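Side-chain contact in cystathionine gamma-synthase (Xanthomonas oryzae pv. oryzae KACC 10331, PDB 6LD7), which probably uses pyridoxal 5'-phosphate to make cystathionine in the methionine biosynthesis pathway: residues D382-I385 with D386-G390. The protein carries 1 engineered substitution. Numbering follows the deposited sequence.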
loop_
_atom_site.group_PDB
_atom_site.type_symbol
_atom_site.label_atom_id
_atom_site.label_comp_id
_atom_site.label_asym_id
_atom_site.label_seq_id
_atom_site.Cartn_x
_atom_site.Cartn_y
_atom_site.Cartn_z
ATOM N N ASP C 382 -1.228 33.237 3.341
ATOM C CA ASP C 382 -1.563 32.603 4.653
ATOM C C ASP C 382 -0.318 32.465 5.499
ATOM O O ASP C 382 -0.385 32.770 6.692
ATOM C CB ASP C 382 -2.247 31.249 4.473
ATOM C CG ASP C 382 -3.634 31.334 3.869
ATOM O OD1 ASP C 382 -4.331 32.355 4.169
ATOM O OD2 ASP C 382 -4.015 30.384 3.079
ATOM N N LEU C 383 0.772 31.948 4.934
ATOM C CA LEU C 383 2.017 31.819 5.718
ATOM C C LEU C 383 2.424 33.176 6.268
ATOM O O LEU C 383 2.845 33.223 7.422
ATOM C CB LEU C 383 3.143 31.228 4.874
ATOM C CG LEU C 383 2.810 29.857 4.317
ATOM C CD1 LEU C 383 4.024 29.260 3.616
ATOM C CD2 LEU C 383 2.317 28.922 5.448
ATOM N N LEU C 384 2.286 34.256 5.496
ATOM C CA LEU C 384 2.696 35.610 5.988
ATOM C C LEU C 384 1.753 36.133 7.096
ATOM O O LEU C 384 2.228 36.668 8.109
ATOM C CB LEU C 384 2.724 36.591 4.833
ATOM C CG LEU C 384 3.779 36.360 3.762
ATOM C CD1 LEU C 384 3.499 37.293 2.599
ATOM C CD2 LEU C 384 5.157 36.616 4.293
ATOM N N ILE C 385 0.469 35.907 6.979
ATOM C CA ILE C 385 -0.496 36.294 8.058
ATOM C C ILE C 385 -0.131 35.532 9.343
ATOM O O ILE C 385 0.031 36.150 10.434
ATOM C CB ILE C 385 -1.916 35.955 7.587
ATOM C CG1 ILE C 385 -2.381 36.935 6.490
ATOM C CG2 ILE C 385 -2.869 35.897 8.791
ATOM C CD1 ILE C 385 -3.655 36.420 5.780
ATOM N N ASP C 386 0.133 34.234 9.213
ATOM C CA ASP C 386 0.536 33.401 10.378
ATOM C C ASP C 386 1.820 33.925 11.012
ATOM O O ASP C 386 1.832 34.065 12.277
ATOM C CB ASP C 386 0.670 31.940 9.963
ATOM C CG ASP C 386 0.334 30.901 11.037
ATOM O OD1 ASP C 386 -0.500 31.199 11.955
ATOM O OD2 ASP C 386 0.894 29.766 10.921
ATOM N N LEU C 387 2.858 34.235 10.227
ATOM C CA LEU C 387 4.122 34.735 10.831
ATOM C C LEU C 387 3.964 36.137 11.445
ATOM O O LEU C 387 4.551 36.406 12.565
ATOM C CB LEU C 387 5.254 34.707 9.817
ATOM C CG LEU C 387 5.645 33.324 9.323
ATOM C CD1 LEU C 387 6.529 33.446 8.110
ATOM C CD2 LEU C 387 6.331 32.502 10.403
ATOM N N ARG C 388 3.305 37.061 10.745
ATOM C CA ARG C 388 2.989 38.366 11.373
ATOM C C ARG C 388 2.285 38.160 12.708
ATOM O O ARG C 388 2.578 38.891 13.607
ATOM C CB ARG C 388 2.059 39.230 10.519
ATOM C CG ARG C 388 2.755 39.819 9.307
ATOM C CD ARG C 388 1.831 40.873 8.670
ATOM N NE ARG C 388 2.325 40.851 7.349
ATOM C CZ ARG C 388 1.756 40.290 6.279
ATOM N NH1 ARG C 388 0.527 39.816 6.253
ATOM N NH2 ARG C 388 2.471 40.294 5.192
ATOM N N ALA C 389 1.291 37.286 12.849
ATOM C CA ALA C 389 0.588 37.193 14.167
ATOM C C ALA C 389 1.558 36.546 15.178
ATOM O O ALA C 389 1.585 36.927 16.375
ATOM C CB ALA C 389 -0.758 36.482 14.038
ATOM N N GLY C 390 2.472 35.699 14.721
ATOM C CA GLY C 390 3.491 35.140 15.632
ATOM C C GLY C 390 4.460 36.240 16.115
ATOM O O GLY C 390 4.746 36.308 17.300
#
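Arg-388 folds back along its own helix over Leu-384, one turn earlier, and this is the main side-chain meeting here. NH2 of Arg-388 lies 3.7 Å from CB of Leu-384, with CD1 of the leucine a little farther from the same nitrogen. On the other branch, NH1 of Arg-388 comes within 4.1 Å of CG1 of Ile-385, a looser touch. The arginine sets CG beside its backbone N (chi1 -73°) and runs extended from CG to NE; the last torsion, chi4 105°, then turns the guanidinium so that one face looks onto the Leu-384 carbonyl, whose O stands 3.9 Å above the plane and toward its rim. None of these approaches is a hydrogen bond; they are van der Waals contacts of a charged group with aliphatic carbons and the peptide.

The backbone supplies the polar bonds, four successive i to i+4 links of an alpha-helix. Arg-388 N donates its N-H to Leu-384 O at 2.9 Å, nearly straight at 170°. Asp-386 N reaches Asp-382 O at 3.0 Å. Leu-387 N and Ala-389 N bond likewise to Leu-383 O and Ile-385 O. Beside its own N-H bond, Leu-387 leans CG onto Leu-383 O at 3.4 Å.

Both aspartate carboxylates bond away from this turn: Asp-386 accepts from the backbone N-H groups of Arg-330 and Tyr-331, while OD2 of Asp-382 bonds to Thr-15 N and Thr-18 OG1 of the second subunit. Leu-383, Leu-384 and Leu-387 pack on helix 259-277.

The chemistry is thus divided by direction: leucines join helix 380-396 to helix 259-277, aspartates tie it to a loop and to the second subunit, and the exposed Arg-388 covers part of Leu-384 without a charged partner in this turn.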